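Local coordinates for protein hydrazine synthase subunit beta (Candidatus Kuenenia stuttgartiensis, PDB 5C2V) that forms part of the hydrazine synthase complex, which condenses nitric oxide with ammonium to make hydrazine, and may modulate transport of the hydroxylamine intermediate between active sites, at residues Ala114-Val125 against Ser136-Val147; Gly258-Tyr269 against Ser323-Cys334. All coordinates share one frame; numbering follows the deposited sequence.

Contact 1 (Ala114-Val125 against Ser136-Val147); sequences ACSGCMWNAIDV and SIYTSDYGPRMV
Ile123 points into the buried part of this contact: CG1 lies anti to the carbonyl carbon (chi1 -54°), and the extended chain takes CD1 to 3.7 Å from Val147 CG1. The Ile123 and Thr139 side chains cross at about a right angle, CG1 of the one near CG2 of the other. Ala114 CB touches Val147 CG1 and, on Pro144, CB. Leu156 and Ala158 of strand 155-160 also touch Ile123. The backbones of Ile123 and Ile137 form an antiparallel hydrogen-bonded pair, Ile123 N to Ile137 O and Ile137 N to Ile123 O, each 2.9 Å. In the next pair, non-hydrogen-bonded, Ser136 OG donates to Asp124 OD1 (2.6 Å) from above the carboxylate plane, while Asp124 OD2 accepts from Gly96 N. This is a junction between beta-propeller blades: strands 110-115, 122-127 and 132-137 belong to one four-stranded blade, and the chain then crosses through 138-143 to strand 144-149, the innermost of the next. Gly143 N bonds to Trp120 O at 2.9 Å, tying this crossing to the turn 117-120. On the loop side Tyr138, against Asn121 O, is exposed to solvent. Tyr142 lays one ring face over Met119 CA, 4.2 Å from the ring centroid, and the Asn121 amide is inclined 74° to that ring. Here Phe161 of the gamma subunit packs on Met119; elsewhere its Glu69 makes a salt bridge with Arg145.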
# COMPACT_ATOMS: atom_id res chain seq x y z
N ALA B 114 -25.32 38.63 37.26
CA ALA B 114 -23.99 38.90 36.72
C ALA B 114 -23.92 40.29 36.09
O ALA B 114 -24.67 40.58 35.16
CB ALA B 114 -23.59 37.84 35.71
N CYS B 115 -23.04 41.14 36.59
CA CYS B 115 -22.92 42.49 36.03
C CYS B 115 -21.81 42.53 34.98
O CYS B 115 -20.63 42.42 35.30
CB CYS B 115 -22.65 43.51 37.14
SG CYS B 115 -23.88 43.47 38.47
N SER B 116 -22.21 42.73 33.72
CA SER B 116 -21.33 42.49 32.58
C SER B 116 -20.57 43.71 32.07
O SER B 116 -19.90 43.63 31.04
CB SER B 116 -22.13 41.89 31.43
OG SER B 116 -23.17 42.75 31.02
N GLY B 117 -20.70 44.84 32.75
CA GLY B 117 -19.99 46.05 32.36
C GLY B 117 -18.51 45.78 32.17
O GLY B 117 -17.89 45.08 32.97
N CYS B 118 -17.96 46.33 31.09
CA CYS B 118 -16.60 46.00 30.66
C CYS B 118 -15.55 46.25 31.74
O CYS B 118 -14.59 45.50 31.87
CB CYS B 118 -16.24 46.78 29.40
SG CYS B 118 -17.13 46.24 27.92
N MET B 119 -15.72 47.33 32.50
CA MET B 119 -14.83 47.61 33.63
C MET B 119 -15.43 47.11 34.95
O MET B 119 -14.87 47.35 36.02
CB MET B 119 -14.50 49.10 33.71
CG MET B 119 -13.18 49.37 34.42
SD MET B 119 -12.28 50.83 33.85
CE MET B 119 -10.77 50.66 34.81
N TRP B 120 -16.58 46.45 34.88
CA TRP B 120 -17.26 45.98 36.08
C TRP B 120 -17.00 44.51 36.38
O TRP B 120 -17.27 43.65 35.54
CB TRP B 120 -18.77 46.21 35.96
CG TRP B 120 -19.44 46.48 37.26
CD1 TRP B 120 -20.09 45.59 38.06
CD2 TRP B 120 -19.55 47.75 37.91
NE1 TRP B 120 -20.58 46.22 39.18
CE2 TRP B 120 -20.27 47.55 39.11
CE3 TRP B 120 -19.11 49.04 37.60
CZ2 TRP B 120 -20.55 48.59 39.99
CZ3 TRP B 120 -19.39 50.07 38.48
CH2 TRP B 120 -20.10 49.84 39.66
N ASN B 121 -16.49 44.21 37.57
CA ASN B 121 -16.54 42.84 38.04
C ASN B 121 -17.46 42.73 39.26
O ASN B 121 -17.09 43.14 40.36
CB ASN B 121 -15.13 42.34 38.39
CG ASN B 121 -14.39 43.28 39.33
OD1 ASN B 121 -14.64 44.49 39.36
ND2 ASN B 121 -13.47 42.73 40.12
N ALA B 122 -18.65 42.18 39.05
CA ALA B 122 -19.55 41.90 40.16
C ALA B 122 -20.56 40.80 39.86
O ALA B 122 -21.05 40.66 38.73
CB ALA B 122 -20.28 43.17 40.56
N ILE B 123 -20.91 40.04 40.90
CA ILE B 123 -22.14 39.28 40.91
C ILE B 123 -22.96 39.73 42.11
O ILE B 123 -22.59 39.46 43.26
CB ILE B 123 -21.89 37.76 40.98
CG1 ILE B 123 -20.95 37.33 39.86
CG2 ILE B 123 -23.20 37.00 40.91
CD1 ILE B 123 -20.53 35.88 39.95
N ASP B 124 -24.07 40.41 41.86
CA ASP B 124 -24.89 40.94 42.94
C ASP B 124 -25.89 39.91 43.43
O ASP B 124 -26.58 39.27 42.64
CB ASP B 124 -25.62 42.21 42.50
CG ASP B 124 -24.67 43.36 42.23
OD1 ASP B 124 -23.52 43.32 42.71
OD2 ASP B 124 -25.07 44.32 41.53
N VAL B 125 -25.95 39.73 44.75
CA VAL B 125 -26.89 38.79 45.34
C VAL B 125 -28.15 39.51 45.81
O VAL B 125 -28.10 40.66 46.27
CB VAL B 125 -26.24 38.01 46.52
CG1 VAL B 125 -24.93 37.39 46.08
CG2 VAL B 125 -26.01 38.92 47.70
N SER B 136 -22.32 42.20 47.15
CA SER B 136 -21.72 41.90 45.85
C SER B 136 -20.53 40.96 45.99
O SER B 136 -19.73 41.10 46.91
CB SER B 136 -21.30 43.19 45.14
OG SER B 136 -22.41 44.03 44.90
N ILE B 137 -20.44 39.99 45.08
CA ILE B 137 -19.31 39.07 45.04
C ILE B 137 -18.37 39.46 43.91
O ILE B 137 -18.75 39.41 42.74
CB ILE B 137 -19.77 37.61 44.86
CG1 ILE B 137 -20.76 37.23 45.96
CG2 ILE B 137 -18.57 36.68 44.87
CD1 ILE B 137 -21.27 35.80 45.84
N TYR B 138 -17.15 39.85 44.25
CA TYR B 138 -16.20 40.34 43.26
C TYR B 138 -15.48 39.19 42.56
O TYR B 138 -14.87 38.34 43.21
CB TYR B 138 -15.18 41.28 43.92
CG TYR B 138 -15.78 42.58 44.42
CD1 TYR B 138 -17.05 42.98 44.03
CD2 TYR B 138 -15.07 43.39 45.29
CE1 TYR B 138 -17.59 44.16 44.50
CE2 TYR B 138 -15.60 44.58 45.76
CZ TYR B 138 -16.87 44.96 45.36
OH TYR B 138 -17.41 46.14 45.82
N THR B 139 -15.55 39.17 41.24
CA THR B 139 -14.94 38.11 40.45
C THR B 139 -13.44 38.34 40.28
O THR B 139 -12.89 39.33 40.76
CB THR B 139 -15.59 37.99 39.06
OG1 THR B 139 -15.34 39.19 38.30
CG2 THR B 139 -17.09 37.79 39.19
N SER B 140 -12.78 37.42 39.59
CA SER B 140 -11.33 37.49 39.39
C SER B 140 -10.95 38.49 38.31
O SER B 140 -9.86 39.05 38.33
CB SER B 140 -10.77 36.11 39.06
OG SER B 140 -11.06 35.18 40.09
N ASP B 141 -11.86 38.70 37.35
CA ASP B 141 -11.61 39.66 36.28
C ASP B 141 -12.92 40.30 35.83
O ASP B 141 -13.99 39.98 36.32
CB ASP B 141 -10.91 38.98 35.11
CG ASP B 141 -9.85 39.86 34.48
OD1 ASP B 141 -9.98 41.10 34.55
OD2 ASP B 141 -8.87 39.31 33.92
N TYR B 142 -12.81 41.22 34.87
CA TYR B 142 -13.94 42.03 34.45
C TYR B 142 -14.94 41.32 33.54
O TYR B 142 -14.60 40.34 32.87
CB TYR B 142 -13.44 43.30 33.75
CG TYR B 142 -12.66 44.23 34.66
CD1 TYR B 142 -13.24 44.77 35.80
CD2 TYR B 142 -11.35 44.58 34.36
CE1 TYR B 142 -12.54 45.62 36.62
CE2 TYR B 142 -10.64 45.44 35.18
CZ TYR B 142 -11.24 45.96 36.31
OH TYR B 142 -10.54 46.81 37.14
N GLY B 143 -16.16 41.82 33.52
CA GLY B 143 -17.19 41.38 32.59
C GLY B 143 -17.78 39.99 32.73
O GLY B 143 -17.74 39.22 31.78
N PRO B 144 -18.30 39.64 33.92
CA PRO B 144 -19.03 38.37 33.93
C PRO B 144 -20.24 38.44 33.00
O PRO B 144 -21.06 39.35 33.15
CB PRO B 144 -19.47 38.21 35.39
CG PRO B 144 -18.62 39.17 36.17
CD PRO B 144 -18.31 40.30 35.24
N ARG B 145 -20.36 37.50 32.07
CA ARG B 145 -21.49 37.50 31.14
C ARG B 145 -22.74 36.85 31.73
O ARG B 145 -23.85 37.36 31.59
CB ARG B 145 -21.10 36.79 29.84
CG ARG B 145 -22.19 36.78 28.78
CD ARG B 145 -22.72 38.18 28.49
NE ARG B 145 -23.69 38.18 27.41
CZ ARG B 145 -23.43 38.59 26.17
NH1 ARG B 145 -22.22 39.03 25.86
NH2 ARG B 145 -24.37 38.55 25.24
N MET B 146 -22.54 35.71 32.39
CA MET B 146 -23.63 34.88 32.86
C MET B 146 -23.15 34.06 34.06
O MET B 146 -21.95 33.80 34.18
CB MET B 146 -24.14 33.96 31.74
CG MET B 146 -25.15 32.90 32.14
SD MET B 146 -26.71 33.56 32.73
CE MET B 146 -27.62 33.71 31.19
N VAL B 147 -24.06 33.66 34.94
CA VAL B 147 -23.70 32.72 35.99
C VAL B 147 -24.44 31.41 35.78
O VAL B 147 -25.26 31.30 34.87
CB VAL B 147 -24.02 33.28 37.38
CG1 VAL B 147 -23.13 34.47 37.69
CG2 VAL B 147 -25.49 33.66 37.47

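Contact 2 (Gly258-Tyr269 against Ser323-Cys334); sequences GMAMDPKGKYLY and SSVCLSPDGKFC
Leu327 turns CG anti to its carbonyl carbon (chi1 -75°) and continues with CD1 extended away from CA (chi2 171°), which carries CD1 across to Met261 O and leaves CD2 over one face of the Tyr269 ring. CD2 stands 4.0 Å from the ring centroid in a CH-pi contact, off-centre toward the rim, and CD1 lies 3.5 Å from Tyr269 CE1. Leucine and tyrosine side chains cross at about a right angle. Cys334 approaches the same ring obliquely, Cys334 SG 3.9 Å from Tyr269 CD2, as a sulfur-aromatic contact. Further along, Ala260 CB rests against Leu327 CG at 3.7 Å, and Val325 directs CG2 at the backbone of Gly258, 3.6 Å from its O. Strands 256-261 and 322-327 are the innermost strands of successive beta-propeller blades; the segments 258-261 and 323-327 run almost parallel, 10° apart. No hydrogen bond joins the two segments, so the seam between blades rests on side chains interlocking across it, in contrast to the hydrogen-bonded strands within each blade. Where the two strands end, two type I turns face each other. Pro263 leans on the second of them, with CG 3.7 Å from Pro329 O and CD beside Gly331 CA. An Asx turn accompanies each: Asp262 OD2 accepts from Lys264 N at 3.0 Å, and Asp330 OD1 from Lys332 N at 3.2 Å. Gly331 O, for its part, accepts from Thr349 OG1.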
# COMPACT_ATOMS: atom_id res chain seq x y z
N GLY B 258 -26.44 30.83 23.03
CA GLY B 258 -27.25 30.28 24.09
C GLY B 258 -27.13 28.78 24.21
O GLY B 258 -26.89 28.09 23.22
N MET B 259 -27.31 28.26 25.42
CA MET B 259 -27.23 26.83 25.64
C MET B 259 -28.38 26.29 26.48
O MET B 259 -28.85 26.94 27.42
CB MET B 259 -25.90 26.46 26.28
CG MET B 259 -24.77 26.28 25.29
SD MET B 259 -23.25 25.72 26.09
CE MET B 259 -23.01 27.04 27.27
N ALA B 260 -28.82 25.09 26.13
CA ALA B 260 -29.83 24.38 26.89
C ALA B 260 -29.38 22.95 27.12
O ALA B 260 -29.04 22.23 26.17
CB ALA B 260 -31.17 24.42 26.17
N MET B 261 -29.36 22.54 28.39
CA MET B 261 -28.91 21.21 28.76
C MET B 261 -30.09 20.27 28.96
O MET B 261 -31.04 20.60 29.68
CB MET B 261 -28.06 21.27 30.03
CG MET B 261 -27.62 19.91 30.56
SD MET B 261 -26.43 19.09 29.49
CE MET B 261 -25.01 20.17 29.66
N ASP B 262 -30.03 19.10 28.33
CA ASP B 262 -31.05 18.07 28.50
C ASP B 262 -31.16 17.68 29.97
O ASP B 262 -30.13 17.51 30.63
CB ASP B 262 -30.73 16.85 27.63
CG ASP B 262 -31.85 15.83 27.62
OD1 ASP B 262 -32.74 15.93 26.75
OD2 ASP B 262 -31.84 14.93 28.49
N PRO B 263 -32.39 17.54 30.48
CA PRO B 263 -32.63 17.23 31.89
C PRO B 263 -31.91 15.97 32.37
O PRO B 263 -31.51 15.90 33.53
CB PRO B 263 -34.16 17.03 31.95
CG PRO B 263 -34.60 16.86 30.53
CD PRO B 263 -33.65 17.69 29.73
N LYS B 264 -31.76 14.98 31.49
CA LYS B 264 -31.03 13.77 31.84
C LYS B 264 -29.58 13.82 31.36
O LYS B 264 -28.82 12.87 31.55
CB LYS B 264 -31.74 12.54 31.26
CG LYS B 264 -33.13 12.32 31.85
CD LYS B 264 -33.79 11.07 31.31
CE LYS B 264 -35.19 10.90 31.86
NZ LYS B 264 -35.87 9.70 31.30
N GLY B 265 -29.19 14.93 30.75
CA GLY B 265 -27.83 15.13 30.30
C GLY B 265 -27.49 14.39 29.03
O GLY B 265 -26.32 14.10 28.76
N LYS B 266 -28.51 14.07 28.24
CA LYS B 266 -28.32 13.32 27.00
C LYS B 266 -27.81 14.19 25.86
O LYS B 266 -26.94 13.77 25.09
CB LYS B 266 -29.62 12.64 26.58
CG LYS B 266 -30.33 11.88 27.70
CD LYS B 266 -31.30 10.86 27.13
CE LYS B 266 -32.41 10.55 28.12
NZ LYS B 266 -32.32 9.17 28.65
N TYR B 267 -28.35 15.39 25.73
CA TYR B 267 -28.02 16.26 24.61
C TYR B 267 -27.64 17.67 25.04
O TYR B 267 -28.03 18.13 26.11
CB TYR B 267 -29.19 16.34 23.63
CG TYR B 267 -29.60 15.01 23.04
CD1 TYR B 267 -28.98 14.51 21.90
CD2 TYR B 267 -30.62 14.26 23.61
CE1 TYR B 267 -29.35 13.30 21.36
CE2 TYR B 267 -31.00 13.05 23.07
CZ TYR B 267 -30.36 12.57 21.95
OH TYR B 267 -30.74 11.36 21.41
N LEU B 268 -26.87 18.35 24.19
CA LEU B 268 -26.59 19.77 24.40
C LEU B 268 -27.14 20.59 23.25
O LEU B 268 -26.98 20.22 22.08
CB LEU B 268 -25.08 20.01 24.55
CG LEU B 268 -24.68 21.45 24.85
CD1 LEU B 268 -25.34 21.95 26.13
CD2 LEU B 268 -23.16 21.59 24.94
N TYR B 269 -27.80 21.70 23.58
CA TYR B 269 -28.42 22.54 22.56
C TYR B 269 -27.74 23.91 22.51
O TYR B 269 -27.63 24.59 23.53
CB TYR B 269 -29.92 22.70 22.84
CG TYR B 269 -30.66 21.38 22.90
CD1 TYR B 269 -30.69 20.63 24.07
CD2 TYR B 269 -31.31 20.87 21.78
CE1 TYR B 269 -31.35 19.42 24.12
CE2 TYR B 269 -31.98 19.67 21.83
CZ TYR B 269 -32.00 18.94 23.00
OH TYR B 269 -32.66 17.74 23.07
N SER B 323 -30.37 34.03 19.54
CA SER B 323 -29.43 34.38 20.61
C SER B 323 -29.60 33.54 21.88
O SER B 323 -28.69 33.48 22.71
CB SER B 323 -29.57 35.86 20.95
OG SER B 323 -30.93 36.22 21.15
N SER B 324 -30.75 32.89 22.03
CA SER B 324 -31.02 32.13 23.25
C SER B 324 -31.91 30.91 23.01
O SER B 324 -32.76 30.92 22.13
CB SER B 324 -31.67 33.03 24.30
OG SER B 324 -31.83 32.36 25.53
N VAL B 325 -31.69 29.87 23.80
CA VAL B 325 -32.49 28.65 23.71
C VAL B 325 -32.89 28.15 25.09
O VAL B 325 -32.22 28.43 26.09
CB VAL B 325 -31.74 27.52 22.98
CG1 VAL B 325 -31.66 27.81 21.48
CG2 VAL B 325 -30.35 27.32 23.57
N CYS B 326 -34.00 27.41 25.15
CA CYS B 326 -34.42 26.79 26.41
C CYS B 326 -35.17 25.48 26.16
O CYS B 326 -35.65 25.23 25.05
CB CYS B 326 -35.30 27.75 27.21
SG CYS B 326 -36.94 28.06 26.50
N LEU B 327 -35.26 24.65 27.19
CA LEU B 327 -35.90 23.35 27.07
C LEU B 327 -37.12 23.20 27.98
O LEU B 327 -37.20 23.83 29.03
CB LEU B 327 -34.90 22.23 27.38
CG LEU B 327 -33.84 21.90 26.34
CD1 LEU B 327 -32.83 20.93 26.93
CD2 LEU B 327 -34.48 21.31 25.10
N SER B 328 -38.05 22.35 27.56
CA SER B 328 -39.14 21.93 28.42
C SER B 328 -38.59 20.95 29.45
O SER B 328 -37.61 20.26 29.18
CB SER B 328 -40.27 21.30 27.60
OG SER B 328 -39.81 20.16 26.89
N PRO B 329 -39.22 20.88 30.64
CA PRO B 329 -38.72 20.01 31.71
C PRO B 329 -38.65 18.53 31.32
O PRO B 329 -37.87 17.79 31.92
CB PRO B 329 -39.74 20.23 32.84
CG PRO B 329 -40.94 20.83 32.19
CD PRO B 329 -40.40 21.65 31.06
N ASP B 330 -39.44 18.12 30.34
CA ASP B 330 -39.38 16.74 29.86
C ASP B 330 -38.32 16.57 28.78
O ASP B 330 -37.96 15.45 28.42
CB ASP B 330 -40.76 16.29 29.34
CG ASP B 330 -41.33 17.24 28.30
OD1 ASP B 330 -40.60 18.13 27.83
OD2 ASP B 330 -42.52 17.08 27.96
N GLY B 331 -37.82 17.69 28.27
CA GLY B 331 -36.74 17.69 27.30
C GLY B 331 -37.12 17.28 25.89
O GLY B 331 -36.25 17.03 25.05
N LYS B 332 -38.42 17.22 25.61
CA LYS B 332 -38.89 16.82 24.29
C LYS B 332 -39.07 17.99 23.34
O LYS B 332 -39.34 17.80 22.15
CB LYS B 332 -40.20 16.03 24.42
CG LYS B 332 -40.35 15.30 25.74
CD LYS B 332 -41.23 14.06 25.60
CE LYS B 332 -42.58 14.39 24.99
NZ LYS B 332 -43.44 13.18 24.86
N PHE B 333 -38.92 19.21 23.85
CA PHE B 333 -39.06 20.41 23.02
C PHE B 333 -38.02 21.47 23.34
O PHE B 333 -37.72 21.74 24.51
CB PHE B 333 -40.47 21.00 23.16
CG PHE B 333 -41.55 20.12 22.60
CD1 PHE B 333 -41.77 20.07 21.24
CD2 PHE B 333 -42.35 19.36 23.44
CE1 PHE B 333 -42.77 19.27 20.71
CE2 PHE B 333 -43.35 18.56 22.92
CZ PHE B 333 -43.56 18.51 21.55
N CYS B 334 -37.46 22.07 22.30
CA CYS B 334 -36.47 23.13 22.44
C CYS B 334 -36.93 24.41 21.75
O CYS B 334 -37.29 24.39 20.57
CB CYS B 334 -35.12 22.68 21.86
SG CYS B 334 -33.81 23.92 21.98

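How the contacts relate
Both contacts are junctions between neighbouring blades of one propeller, on opposite sides of the chain's centre. Their own centres are 26 Å apart, and their nearest atoms about 7 Å, without touching. Contact 1 includes the chain's crossing from one blade to the next; in contact 2 the segments are separated in sequence by 53 residues. Contact 1 approaches the bound calcium ion, with Gly117 about 6 Å from the ion and sharing a backbone hydrogen bond with Asp97, which lines the metal site with Asp77. The trimethyl glycine pocket of His187, Glu188, Arg243 and Arg302 takes no residue from either contact. Both meet the gamma subunit, contact 2 through Phe333 alone.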